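Local coordinates for protein endoglucanase (PDB 1VHO) that probably acts as a metal-dependent aminopeptidase of the M42 family, a class of enzymes that binds two divalent metal cations per subunit, at residues Thr45-Leu50 with Gln203-Cys208; Ala63-Val68 with Tyr197-Val202. One frame throughout, in Å; residues are numbered along the deposited sequence.

Interaction 1: residues Thr45-Leu50 with Gln203-Cys208; sequences TRHGSL and QEETGC
Glu204 lies against His47, and Glu205 reaches Thr45 and Ser49, where two loops of the M42 peptidase fold come together, one joining strands 41-44 and 50-54, the other leading from strand 195-201 into helix 208-213. Glu204, the predicted proton acceptor, comes first. Its carbonyl O sits over the centre of the His47 imidazole, 3.7 Å above the ring plane, while CG of Arg46 lies against the opposite face toward the rim. The carboxylate of Glu204 stands nearly perpendicular to that ring, its plane turned by 81°. A water links the two loops, donating to His47 O and, weakly, to Glu204 OE1.

Glu205, predicted to bind the second zinc, makes both direct hydrogen bonds across the contact. Its chain bends at the CB-CG bond (chi2 -77°), which brings CD round toward the turn. OE2 then accepts two hydroxyl hydrogen bonds, from Thr45 OG1 at 2.6 Å, nearly in line with the C-O bond, and from Ser49 OG at 2.5 Å, on the anti side and 21° out of the carboxylate plane. Two donors on one oxygen should limit rotation of the group, whose OE1 lies 3.5 Å from His47 ND1. Beyond Glu205 the segment turns away, and Gly207 occupies the N-cap position of helix 208-213, whose Ala211 also touches Glu205.

The turn is itself braced by the hydroxyl that grips the glutamate: Thr45 OG1 receives the backbone N-H of Ser49 at 3.0 Å.

Interaction 2: residues Ala63-Val68 with Tyr197-Val202; sequences AFFAHV and YVVFSV
Phe65 and Val199 pack side by side on one face of a parallel strand pair, 61-67 beside 195-201, within the central mixed sheet of the M42 catalytic fold. The short axes run 4.7 Å apart and 15° from exactly parallel. Backbone bonds alternate along the pair: Phe64 N gives to Tyr197 O, Val199 N to Phe64 O at 2.7 Å, Ala66 N to Val199 O, and Ser201 N to Ala66 O, with a weak last bond from Val68 N to Ser201 O.

The relief differs on the two faces. On the face of Ala63, Phe65 and His67, the Phe65 ring fits against the branched bulk of Val199: CD2 rests 3.6 Å from Val199 CB, and CE2 3.7 Å from Val199 CG2. Ala63 beside Tyr197 and Ser201 beside His67 lie before and after this bump, and helix 208-213 covers it, Cys208 and Leu212 touching Phe65 and Ala211 touching Val199. An alanine in place of Phe65 would probably open a gap beside Val199 and beneath helix 208-213, because the whole ring that fills that space is gone. His67, ending strand 61-67, is predicted to bind the first zinc; here its NE2 is hydrogen-bonded to Asp287.

The other face bears Phe64, Ala66, Val198 and Phe200. Phe64 CD2 meets Val198 CG2 loosely, at 4.2 Å, and Leu180 of helix 171-187 lies on Phe64, Ala66 and Val198. Ala66 is a low spot between the larger side chains of its neighbours.

Past the strand ends, Val68 and Phe200 cross their side chains at about a right angle. With Val68 CG1 anti to the carbonyl carbon (chi1 -55°), this methyl lies 3.6 Å from Phe200 CB, while Val68 CG2 lies 3.8 Å from Val202 CG1.

Interactions 1 and 2, centred about 9 Å apart, are joined through strand 195-201, which supplies nearly all of the second segment of interaction 2 and then leads into that of interaction 1. Cross-links tie them further: Leu50 O lies 2.9 Å from Phe200 N, and Ser49 OG lies 2.9 Å from Val202 N, both probable hydrogen bonds. Predicted site residues gather at or just beyond the C-terminal ends of the two strands: the side chains of Glu205 and His67 are about 8 Å apart. A cacodylate ion, probably from crystallisation, sits about 3 Å from the Ser201 side chain. The Glu205 side chain is about 6 Å from the same cacodylate ion, consistent with a pocket there.

Interaction 1: residues Thr45-Leu50 with Gln203-Cys208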
ATOM      1  N   THR A  45     -13.559   6.891  -8.056  1.00 32.50           N
ATOM      2  CA  THR A  45     -14.840   6.655  -7.390  1.00 32.55           C
ATOM      3  C   THR A  45     -15.206   7.948  -6.632  1.00 34.46           C
ATOM      4  O   THR A  45     -14.422   8.891  -6.619  1.00 32.68           O
ATOM      5  CB  THR A  45     -14.778   5.487  -6.423  1.00 29.79           C
ATOM      6  OG1 THR A  45     -13.949   5.810  -5.297  1.00 29.42           O
ATOM      7  CG2 THR A  45     -14.210   4.255  -7.142  1.00 31.56           C
ATOM      8  N   ARG A  46     -16.350   7.922  -5.962  1.00 35.87           N
ATOM      9  CA  ARG A  46     -16.765   9.109  -5.208  1.00 37.19           C
ATOM     10  C   ARG A  46     -15.915   9.252  -3.952  1.00 36.39           C
ATOM     11  O   ARG A  46     -15.807  10.360  -3.428  1.00 36.25           O
ATOM     12  CB  ARG A  46     -18.252   9.069  -4.921  1.00 42.31           C
ATOM     13  CG  ARG A  46     -18.747   7.977  -3.998  1.00 47.67           C
ATOM     14  CD  ARG A  46     -20.272   7.917  -3.982  1.00 52.78           C
ATOM     15  NE  ARG A  46     -20.800   7.137  -2.874  1.00 55.44           N
ATOM     16  CZ  ARG A  46     -20.891   7.556  -1.616  1.00 58.99           C
ATOM     17  NH1 ARG A  46     -20.488   8.772  -1.254  1.00 59.45           N
ATOM     18  NH2 ARG A  46     -21.398   6.750  -0.686  1.00 59.25           N
ATOM     19  N   HIS A  47     -15.320   8.164  -3.473  1.00 34.59           N
ATOM     20  CA  HIS A  47     -14.454   8.202  -2.298  1.00 31.89           C
ATOM     21  C   HIS A  47     -13.006   8.516  -2.663  1.00 30.15           C
ATOM     22  O   HIS A  47     -12.189   8.768  -1.757  1.00 30.25           O
ATOM     23  CB  HIS A  47     -14.556   6.926  -1.489  1.00 36.34           C
ATOM     24  CG  HIS A  47     -15.900   6.719  -0.860  1.00 40.82           C
ATOM     25  ND1 HIS A  47     -16.808   5.797  -1.332  1.00 44.85           N
ATOM     26  CD2 HIS A  47     -16.497   7.324   0.192  1.00 41.94           C
ATOM     27  CE1 HIS A  47     -17.894   5.834  -0.581  1.00 45.44           C
ATOM     28  NE2 HIS A  47     -17.730   6.754   0.354  1.00 42.86           N
ATOM     29  N   GLY A  48     -12.656   8.487  -3.939  1.00 25.82           N
ATOM     30  CA  GLY A  48     -11.317   8.822  -4.385  1.00 26.00           C
ATOM     31  C   GLY A  48     -10.454   7.651  -4.843  1.00 24.22           C
ATOM     32  O   GLY A  48      -9.270   7.878  -5.148  1.00 22.02           O
ATOM     33  N   SER A  49     -11.036   6.478  -5.021  1.00 23.59           N
ATOM     34  CA  SER A  49     -10.264   5.310  -5.496  1.00 24.36           C
ATOM     35  C   SER A  49     -10.054   5.460  -6.988  1.00 24.94           C
ATOM     36  O   SER A  49     -10.813   6.216  -7.654  1.00 28.09           O
ATOM     37  CB  SER A  49     -10.936   3.993  -5.187  1.00 20.46           C
ATOM     38  OG  SER A  49     -11.013   3.686  -3.802  1.00 21.75           O
ATOM     39  N   LEU A  50      -9.031   4.840  -7.553  1.00 22.08           N
ATOM     40  CA  LEU A  50      -8.751   4.939  -8.957  1.00 23.00           C
ATOM     41  C   LEU A  50      -8.791   3.551  -9.614  1.00 24.17           C
ATOM     42  O   LEU A  50      -8.226   2.603  -9.051  1.00 23.07           O
ATOM     43  CB  LEU A  50      -7.370   5.589  -9.175  1.00 21.61           C
ATOM     44  CG  LEU A  50      -6.872   5.681 -10.612  1.00 21.13           C
ATOM     45  CD1 LEU A  50      -7.545   6.832 -11.361  1.00 26.12           C
ATOM     46  CD2 LEU A  50      -5.354   5.885 -10.658  1.00 22.67           C
ATOM     47  N   GLN A 203      -8.954   4.421   1.767  1.00 23.83           N
ATOM     48  CA  GLN A 203      -9.465   3.917   3.015  1.00 28.78           C
ATOM     49  C   GLN A 203     -10.984   3.921   3.178  1.00 31.44           C
ATOM     50  O   GLN A 203     -11.515   2.967   3.752  1.00 31.29           O
ATOM     51  CB  GLN A 203      -8.871   4.724   4.185  1.00 28.11           C
ATOM     52  CG  GLN A 203      -8.884   3.918   5.489  1.00 35.83           C
ATOM     53  CD  GLN A 203      -9.912   4.479   6.451  1.00 40.45           C
ATOM     54  OE1 GLN A 203     -10.517   5.505   6.145  1.00 43.53           O
ATOM     55  NE2 GLN A 203     -10.080   3.810   7.582  1.00 43.08           N
ATOM     56  N   GLU A 204     -11.660   4.937   2.675  1.00 33.69           N
ATOM     57  CA  GLU A 204     -13.098   5.038   2.872  1.00 37.65           C
ATOM     58  C   GLU A 204     -13.976   4.141   2.034  1.00 38.64           C
ATOM     59  O   GLU A 204     -15.210   4.353   2.100  1.00 40.37           O
ATOM     60  CB  GLU A 204     -13.521   6.514   2.758  1.00 40.67           C
ATOM     61  CG  GLU A 204     -13.116   7.312   4.006  1.00 47.63           C
ATOM     62  CD  GLU A 204     -13.318   8.806   3.860  1.00 53.37           C
ATOM     63  OE1 GLU A 204     -14.138   9.230   3.009  1.00 55.87           O
ATOM     64  OE2 GLU A 204     -12.674   9.595   4.596  1.00 53.76           O
ATOM     65  N   GLU A 205     -13.473   3.143   1.330  1.00 36.70           N
ATOM     66  CA  GLU A 205     -14.293   2.245   0.541  1.00 36.36           C
ATOM     67  C   GLU A 205     -14.824   1.137   1.439  1.00 36.73           C
ATOM     68  O   GLU A 205     -14.219   0.812   2.454  1.00 36.60           O
ATOM     69  CB  GLU A 205     -13.512   1.596  -0.624  1.00 33.95           C
ATOM     70  CG  GLU A 205     -12.892   2.626  -1.556  1.00 30.80           C
ATOM     71  CD  GLU A 205     -13.870   3.273  -2.499  1.00 30.38           C
ATOM     72  OE1 GLU A 205     -15.075   2.965  -2.394  1.00 33.70           O
ATOM     73  OE2 GLU A 205     -13.490   4.078  -3.365  1.00 29.44           O
ATOM     74  N   THR A 206     -15.915   0.488   0.993  1.00 37.38           N
ATOM     75  CA  THR A 206     -16.484  -0.590   1.796  1.00 37.43           C
ATOM     76  C   THR A 206     -15.670  -1.861   1.680  1.00 37.05           C
ATOM     77  O   THR A 206     -15.578  -2.630   2.648  1.00 39.23           O
ATOM     78  CB  THR A 206     -17.948  -0.851   1.397  1.00 37.77           C
ATOM     79  OG1 THR A 206     -18.014  -1.247   0.017  1.00 37.24           O
ATOM     80  CG2 THR A 206     -18.747   0.439   1.555  1.00 37.37           C
ATOM     81  N   GLY A 207     -15.018  -2.080   0.539  1.00 34.57           N
ATOM     82  CA  GLY A 207     -14.220  -3.306   0.346  1.00 31.16           C
ATOM     83  C   GLY A 207     -13.653  -3.265  -1.082  1.00 29.88           C
ATOM     84  O   GLY A 207     -13.941  -2.312  -1.805  1.00 29.28           O
ATOM     85  N   CYS A 208     -12.937  -4.308  -1.493  1.00 30.53           N
ATOM     86  CA  CYS A 208     -12.349  -4.323  -2.835  1.00 28.88           C
ATOM     87  C   CYS A 208     -13.415  -4.272  -3.905  1.00 29.02           C
ATOM     88  O   CYS A 208     -13.317  -3.479  -4.841  1.00 27.63           O
ATOM     89  CB  CYS A 208     -11.414  -5.511  -3.035  1.00 29.97           C
ATOM     90  SG  CYS A 208     -10.026  -5.700  -1.927  1.00 28.12           S
TER
HETATM   91  O   HOH W   1     -12.090   9.386   0.746  1.00 39.46           O

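Interaction 2: residues Ala63-Val68 with Tyr197-Val202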
ATOM      1  N   ALA A  63      -9.624  -8.605 -12.305  1.00 20.92           N
ATOM      2  CA  ALA A  63      -9.428  -7.413 -11.488  1.00 19.37           C
ATOM      3  C   ALA A  63      -8.255  -7.631 -10.534  1.00 18.61           C
ATOM      4  O   ALA A  63      -8.173  -8.688  -9.881  1.00 21.00           O
ATOM      5  CB  ALA A  63     -10.687  -7.078 -10.689  1.00 17.21           C
ATOM      6  N   PHE A  64      -7.400  -6.648 -10.411  1.00 16.88           N
ATOM      7  CA  PHE A  64      -6.227  -6.673  -9.536  1.00 14.43           C
ATOM      8  C   PHE A  64      -6.461  -5.539  -8.514  1.00 17.31           C
ATOM      9  O   PHE A  64      -6.841  -4.443  -8.973  1.00 17.66           O
ATOM     10  CB  PHE A  64      -4.922  -6.458 -10.271  1.00 17.09           C
ATOM     11  CG  PHE A  64      -4.588  -7.459 -11.346  1.00 18.49           C
ATOM     12  CD1 PHE A  64      -4.856  -8.809 -11.180  1.00 21.29           C
ATOM     13  CD2 PHE A  64      -4.037  -7.046 -12.543  1.00 22.08           C
ATOM     14  CE1 PHE A  64      -4.575  -9.717 -12.199  1.00 24.31           C
ATOM     15  CE2 PHE A  64      -3.709  -7.951 -13.545  1.00 23.80           C
ATOM     16  CZ  PHE A  64      -3.979  -9.292 -13.374  1.00 21.18           C
ATOM     17  N   PHE A  65      -6.213  -5.773  -7.236  1.00 15.02           N
ATOM     18  CA  PHE A  65      -6.539  -4.743  -6.245  1.00 15.41           C
ATOM     19  C   PHE A  65      -5.367  -4.411  -5.317  1.00 14.40           C
ATOM     20  O   PHE A  65      -4.696  -5.335  -4.825  1.00 14.08           O
ATOM     21  CB  PHE A  65      -7.667  -5.314  -5.331  1.00 19.45           C
ATOM     22  CG  PHE A  65      -8.994  -5.591  -6.008  1.00 19.15           C
ATOM     23  CD1 PHE A  65      -9.237  -6.857  -6.571  1.00 19.30           C
ATOM     24  CD2 PHE A  65      -9.956  -4.629  -6.094  1.00 18.19           C
ATOM     25  CE1 PHE A  65     -10.456  -7.092  -7.193  1.00 20.24           C
ATOM     26  CE2 PHE A  65     -11.188  -4.864  -6.708  1.00 21.31           C
ATOM     27  CZ  PHE A  65     -11.426  -6.120  -7.266  1.00 21.59           C
ATOM     28  N   ALA A  66      -5.259  -3.153  -4.895  1.00 14.31           N
ATOM     29  CA  ALA A  66      -4.201  -2.754  -3.940  1.00 15.23           C
ATOM     30  C   ALA A  66      -4.695  -1.580  -3.083  1.00 17.87           C
ATOM     31  O   ALA A  66      -5.522  -0.799  -3.578  1.00 17.65           O
ATOM     32  CB  ALA A  66      -2.942  -2.334  -4.701  1.00 14.33           C
ATOM     33  N   HIS A  67      -4.287  -1.518  -1.826  1.00 17.71           N
ATOM     34  CA  HIS A  67      -4.660  -0.372  -0.977  1.00 19.88           C
ATOM     35  C   HIS A  67      -3.659   0.767  -1.284  1.00 21.44           C
ATOM     36  O   HIS A  67      -2.533   0.495  -1.742  1.00 18.37           O
ATOM     37  CB  HIS A  67      -4.501  -0.731   0.503  1.00 19.34           C
ATOM     38  CG  HIS A  67      -5.373  -1.811   1.030  1.00 23.61           C
ATOM     39  ND1 HIS A  67      -6.658  -1.563   1.490  1.00 26.53           N
ATOM     40  CD2 HIS A  67      -5.152  -3.148   1.200  1.00 24.08           C
ATOM     41  CE1 HIS A  67      -7.191  -2.686   1.919  1.00 26.84           C
ATOM     42  NE2 HIS A  67      -6.300  -3.652   1.760  1.00 31.17           N
ATOM     43  N   VAL A  68      -3.986   2.007  -0.918  1.00 19.48           N
ATOM     44  CA  VAL A  68      -3.073   3.108  -1.243  1.00 20.00           C
ATOM     45  C   VAL A  68      -2.670   3.961  -0.049  1.00 17.69           C
ATOM     46  O   VAL A  68      -1.682   4.709  -0.188  1.00 17.18           O
ATOM     47  CB  VAL A  68      -3.629   4.089  -2.297  1.00 21.40           C
ATOM     48  CG1 VAL A  68      -4.066   3.409  -3.597  1.00 23.20           C
ATOM     49  CG2 VAL A  68      -4.795   4.893  -1.760  1.00 26.00           C
ATOM     50  N   TYR A 197      -8.812  -4.816 -15.037  1.00 20.00           N
ATOM     51  CA  TYR A 197      -9.223  -3.698 -14.215  1.00 20.68           C
ATOM     52  C   TYR A 197      -8.244  -3.637 -13.027  1.00 19.81           C
ATOM     53  O   TYR A 197      -8.108  -4.631 -12.320  1.00 19.88           O
ATOM     54  CB  TYR A 197     -10.632  -3.830 -13.680  1.00 22.73           C
ATOM     55  CG  TYR A 197     -11.684  -3.832 -14.782  1.00 26.45           C
ATOM     56  CD1 TYR A 197     -11.889  -4.998 -15.528  1.00 25.34           C
ATOM     57  CD2 TYR A 197     -12.397  -2.683 -15.094  1.00 26.82           C
ATOM     58  CE1 TYR A 197     -12.813  -5.023 -16.544  1.00 28.49           C
ATOM     59  CE2 TYR A 197     -13.335  -2.714 -16.124  1.00 28.16           C
ATOM     60  CZ  TYR A 197     -13.557  -3.877 -16.814  1.00 30.41           C
ATOM     61  OH  TYR A 197     -14.493  -3.949 -17.828  1.00 31.47           O
ATOM     62  N   VAL A 198      -7.562  -2.505 -12.907  1.00 19.71           N
ATOM     63  CA  VAL A 198      -6.548  -2.361 -11.834  1.00 18.78           C
ATOM     64  C   VAL A 198      -7.080  -1.366 -10.843  1.00 20.07           C
ATOM     65  O   VAL A 198      -7.270  -0.180 -11.178  1.00 20.54           O
ATOM     66  CB  VAL A 198      -5.213  -1.998 -12.476  1.00 22.08           C
ATOM     67  CG1 VAL A 198      -4.153  -1.899 -11.425  1.00 20.38           C
ATOM     68  CG2 VAL A 198      -4.802  -3.068 -13.508  1.00 26.74           C
ATOM     69  N   VAL A 199      -7.248  -1.795  -9.587  1.00 17.34           N
ATOM     70  CA  VAL A 199      -7.905  -0.953  -8.599  1.00 18.78           C
ATOM     71  C   VAL A 199      -7.011  -0.518  -7.435  1.00 18.24           C
ATOM     72  O   VAL A 199      -6.414  -1.342  -6.749  1.00 18.71           O
ATOM     73  CB  VAL A 199      -9.091  -1.762  -8.031  1.00 18.61           C
ATOM     74  CG1 VAL A 199      -9.887  -0.951  -7.001  1.00 18.94           C
ATOM     75  CG2 VAL A 199      -9.992  -2.302  -9.146  1.00 19.48           C
ATOM     76  N   PHE A 200      -6.905   0.786  -7.285  1.00 16.82           N
ATOM     77  CA  PHE A 200      -6.139   1.442  -6.227  1.00 17.60           C
ATOM     78  C   PHE A 200      -7.162   2.029  -5.247  1.00 18.31           C
ATOM     79  O   PHE A 200      -7.720   3.125  -5.437  1.00 19.25           O
ATOM     80  CB  PHE A 200      -5.231   2.531  -6.834  1.00 17.42           C
ATOM     81  CG  PHE A 200      -4.297   2.034  -7.914  1.00 15.34           C
ATOM     82  CD1 PHE A 200      -4.705   2.025  -9.246  1.00 17.77           C
ATOM     83  CD2 PHE A 200      -3.033   1.565  -7.608  1.00 15.81           C
ATOM     84  CE1 PHE A 200      -3.842   1.577 -10.248  1.00 18.45           C
ATOM     85  CE2 PHE A 200      -2.173   1.076  -8.584  1.00 15.45           C
ATOM     86  CZ  PHE A 200      -2.589   1.098  -9.929  1.00 17.91           C
ATOM     87  N   SER A 201      -7.440   1.314  -4.181  1.00 19.34           N
ATOM     88  CA  SER A 201      -8.436   1.633  -3.195  1.00 20.63           C
ATOM     89  C   SER A 201      -8.013   2.528  -2.046  1.00 22.59           C
ATOM     90  O   SER A 201      -7.026   2.250  -1.366  1.00 21.39           O
ATOM     91  CB  SER A 201      -8.921   0.296  -2.547  1.00 23.67           C
ATOM     92  OG  SER A 201     -10.126   0.507  -1.836  1.00 30.62           O
ATOM     93  N   VAL A 202      -8.882   3.525  -1.783  1.00 21.59           N
ATOM     94  CA  VAL A 202      -8.595   4.408  -0.640  1.00 22.58           C
ATOM     95  C   VAL A 202      -9.263   3.854   0.601  1.00 24.78           C
ATOM     96  O   VAL A 202     -10.086   2.929   0.562  1.00 25.45           O
ATOM     97  CB  VAL A 202      -9.044   5.851  -0.912  1.00 20.28           C
ATOM     98  CG1 VAL A 202      -8.293   6.411  -2.105  1.00 22.30           C
ATOM     99  CG2 VAL A 202     -10.568   5.870  -1.166  1.00 20.94           C
TER